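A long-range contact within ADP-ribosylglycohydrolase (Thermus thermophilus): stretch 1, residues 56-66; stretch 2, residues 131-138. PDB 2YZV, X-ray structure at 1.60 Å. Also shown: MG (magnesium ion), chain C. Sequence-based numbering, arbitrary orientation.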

# COMPACT_ATOMS: atom_id res chain seq x y z
N THR A 56 2.05 -7.82 -8.73
CA THR A 56 1.29 -8.95 -8.18
C THR A 56 -0.13 -8.64 -7.72
O THR A 56 -0.77 -7.71 -8.22
CB THR A 56 2.05 -9.55 -6.99
OG1 THR A 56 1.97 -8.65 -5.87
CG2 THR A 56 3.52 -9.75 -7.34
N ASP A 57 -0.62 -9.42 -6.76
CA ASP A 57 -1.97 -9.23 -6.24
C ASP A 57 -2.12 -7.91 -5.48
O ASP A 57 -3.23 -7.41 -5.32
CB ASP A 57 -2.37 -10.41 -5.34
CG ASP A 57 -1.44 -10.59 -4.16
OD1 ASP A 57 -1.40 -9.71 -3.28
OD2 ASP A 57 -0.75 -11.63 -4.10
N ASP A 58 -1.00 -7.35 -5.03
CA ASP A 58 -1.03 -6.08 -4.31
C ASP A 58 -1.65 -5.03 -5.22
O ASP A 58 -2.65 -4.39 -4.89
CB ASP A 58 0.38 -5.63 -3.94
CG ASP A 58 1.09 -6.60 -3.01
OD1 ASP A 58 1.19 -7.80 -3.36
OD2 ASP A 58 1.55 -6.17 -1.94
N THR A 59 -1.02 -4.84 -6.38
CA THR A 59 -1.49 -3.86 -7.34
C THR A 59 -2.83 -4.26 -7.95
O THR A 59 -3.68 -3.40 -8.21
CB THR A 59 -0.43 -3.66 -8.45
OG1 THR A 59 0.81 -3.26 -7.86
CG2 THR A 59 -0.88 -2.58 -9.42
N SER A 60 -3.05 -5.56 -8.16
CA SER A 60 -4.32 -6.01 -8.73
C SER A 60 -5.49 -5.55 -7.86
O SER A 60 -6.48 -5.02 -8.37
CB SER A 60 -4.34 -7.53 -8.86
OG SER A 60 -3.34 -7.97 -9.75
N GLN A 61 -5.37 -5.76 -6.56
CA GLN A 61 -6.43 -5.35 -5.64
C GLN A 61 -6.57 -3.83 -5.59
O GLN A 61 -7.68 -3.31 -5.48
CB GLN A 61 -6.16 -5.91 -4.24
CG GLN A 61 -6.51 -7.38 -4.12
CD GLN A 61 -6.18 -7.94 -2.75
OE1 GLN A 61 -6.46 -7.31 -1.73
NE2 GLN A 61 -5.60 -9.13 -2.72
N ALA A 62 -5.44 -3.13 -5.66
CA ALA A 62 -5.46 -1.67 -5.63
C ALA A 62 -6.25 -1.17 -6.84
O ALA A 62 -7.02 -0.21 -6.74
CB ALA A 62 -4.04 -1.12 -5.66
N LEU A 63 -6.05 -1.83 -7.99
CA LEU A 63 -6.75 -1.44 -9.21
C LEU A 63 -8.25 -1.71 -9.09
O LEU A 63 -9.07 -0.92 -9.53
CB LEU A 63 -6.18 -2.18 -10.42
CG LEU A 63 -4.76 -1.77 -10.83
CD1 LEU A 63 -4.26 -2.67 -11.95
CD2 LEU A 63 -4.77 -0.32 -11.28
N CYS A 64 -8.59 -2.85 -8.49
CA CYS A 64 -9.99 -3.21 -8.30
C CYS A 64 -10.68 -2.20 -7.39
O CYS A 64 -11.78 -1.73 -7.69
CB CYS A 64 -10.10 -4.60 -7.66
SG CYS A 64 -9.65 -5.94 -8.77
N LEU A 65 -10.02 -1.87 -6.28
CA LEU A 65 -10.56 -0.91 -5.34
C LEU A 65 -10.73 0.44 -6.02
O LEU A 65 -11.75 1.11 -5.85
CB LEU A 65 -9.64 -0.77 -4.12
CG LEU A 65 -9.99 0.29 -3.07
CD1 LEU A 65 -11.37 0.01 -2.49
CD2 LEU A 65 -8.94 0.27 -1.97
N ALA A 66 -9.73 0.84 -6.81
CA ALA A 66 -9.77 2.10 -7.52
C ALA A 66 -11.00 2.17 -8.42
O ALA A 66 -11.74 3.15 -8.41
CB ALA A 66 -8.50 2.28 -8.36
N LEU A 131 -2.97 -3.07 3.68
CA LEU A 131 -2.02 -1.98 3.48
C LEU A 131 -1.55 -1.84 2.04
O LEU A 131 -1.32 -0.74 1.56
CB LEU A 131 -0.77 -2.20 4.34
CG LEU A 131 -0.94 -2.47 5.83
CD1 LEU A 131 0.43 -2.58 6.47
CD2 LEU A 131 -1.74 -1.36 6.48
N MET A 132 -1.41 -2.98 1.36
CA MET A 132 -0.91 -2.99 -0.01
C MET A 132 -1.80 -2.35 -1.05
O MET A 132 -1.33 -2.01 -2.14
CB MET A 132 -0.63 -4.44 -0.43
CG MET A 132 -1.87 -5.29 -0.51
SD MET A 132 -1.55 -7.00 -0.98
CE MET A 132 -3.14 -7.46 -1.68
N ARG A 133 -3.08 -2.18 -0.73
CA ARG A 133 -4.04 -1.64 -1.69
C ARG A 133 -4.69 -0.32 -1.27
O ARG A 133 -5.58 0.18 -1.96
CB ARG A 133 -5.15 -2.67 -1.90
CG ARG A 133 -6.01 -2.87 -0.64
CD ARG A 133 -6.96 -4.07 -0.71
NE ARG A 133 -7.75 -4.16 0.52
CZ ARG A 133 -8.00 -5.28 1.18
NH1 ARG A 133 -7.53 -6.44 0.73
NH2 ARG A 133 -8.71 -5.24 2.30
N LEU A 134 -4.23 0.26 -0.16
CA LEU A 134 -4.81 1.48 0.40
C LEU A 134 -4.88 2.80 -0.39
O LEU A 134 -5.94 3.43 -0.43
CB LEU A 134 -4.12 1.79 1.73
CG LEU A 134 -4.95 1.85 3.03
CD1 LEU A 134 -4.31 2.89 3.94
CD2 LEU A 134 -6.40 2.21 2.75
N ALA A 135 -3.77 3.22 -1.00
CA ALA A 135 -3.71 4.48 -1.74
C ALA A 135 -4.97 4.97 -2.46
O ALA A 135 -5.39 6.11 -2.28
CB ALA A 135 -2.53 4.46 -2.71
N PRO A 136 -5.58 4.12 -3.30
CA PRO A 136 -6.79 4.56 -4.01
C PRO A 136 -7.87 5.18 -3.10
O PRO A 136 -8.50 6.18 -3.46
CB PRO A 136 -7.28 3.29 -4.69
CG PRO A 136 -6.00 2.57 -4.98
CD PRO A 136 -5.23 2.74 -3.68
N LEU A 137 -8.07 4.59 -1.93
CA LEU A 137 -9.07 5.10 -1.00
C LEU A 137 -8.73 6.51 -0.53
O LEU A 137 -9.61 7.38 -0.50
CB LEU A 137 -9.20 4.18 0.22
CG LEU A 137 -10.13 4.68 1.33
CD1 LEU A 137 -11.54 4.85 0.80
CD2 LEU A 137 -10.11 3.69 2.48
N VAL A 138 -7.48 6.73 -0.15
CA VAL A 138 -7.07 8.05 0.33
C VAL A 138 -7.10 9.09 -0.79
O VAL A 138 -7.43 10.25 -0.55
CB VAL A 138 -5.66 7.99 0.97
CG1 VAL A 138 -5.24 9.38 1.42
CG2 VAL A 138 -5.67 7.03 2.15
MG MG C . 1.95 -9.49 -3.90

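This is a mainly packed contact, in which one flank of the helix 57-66 rests against M132, R133, P136 and L137 and a single hydrogen bond joins the two stretches. About 498 Å² of surface is buried, both sides summed. The residues involved lie at least 68 positions apart in sequence.

The approach is close in the middle. The CA atoms of A62 and R133 are 4.2 Å apart, while the D58-M132 and A66-P136 pairs stand at 5.3 and 5.2 Å between CA atoms. Alanine suits the narrow point because its side chain is a single methyl. A62 N lies 3.8 Å from R133 CB, and A62 CB lies 4.2 Å from the same atom.

The one hydrogen bond runs from R133 NH1 to Q61 OE1, at 2.8 Å with an N-H...acceptor angle of 152°. R133 points toward the helix from its CA, with chi1 at p, and then runs out extended, with chi2 and chi3 both t. Q61 also points toward its partner stretch, with chi1 at m and chi2 at t. Its amide oxygen meets the guanidinium at the edge, near its plane, where the N-H groups are directed. The amide is a neutral acceptor, so this is not a salt bridge. R133 NH1 and NH2 also have hydrogen-bond partners elsewhere in the structure.

M132 gives up the most surface of any residue here, 104 Å². Its CA-to-CB bond points toward the helix, and its long, flexible chain reaches the first turn. The terminal methyl, M132 CE, sits 3.1 Å from Q61 NE2 and 3.3 Å from D57 OD1. At the base of the side chain, M132 CB lies 3.2 Å from D58 OD2. These are close contacts between carbon and polar atoms, not hydrogen bonds.

Further along the helix, apolar side chains pack together, and two carbons also approach backbone carbonyl oxygens. P136 points toward the helix and touches three residues. P136 CG is 3.4 Å from A62 O and 4.2 Å from A62 CB. P136 CB is 4.0 Å from A66 CB and 4.4 Å from L65 CG. The compact ring fits against the two alanines, which are one helical turn apart. A62 O is still used by the helix, accepting from A66 N at 2.9 Å. L65, with chi1 t and chi2 p, extends L65 CD2 to within 3.4 Å of R133 O and 4.5 Å of L137 CB. The carbonyl oxygens of M132 and R133 are buried by the contact and have no polar partner in the model.

The start of the helix is organised by both a cap and a metal. T56 OG1 accepts a weak capping bond from D58 N at 3.3 Å. The magnesium ion is bound by T56 OG1 at 2.1 Å, by D58 OD1 at 1.9 Å and by one atom from elsewhere in the structure. Those two oxygens, T56 OG1 and D58 OD1, are 2.8 Å apart because they share the metal. D58 thus binds magnesium through one carboxylate oxygen while the other, OD2, lies against M132.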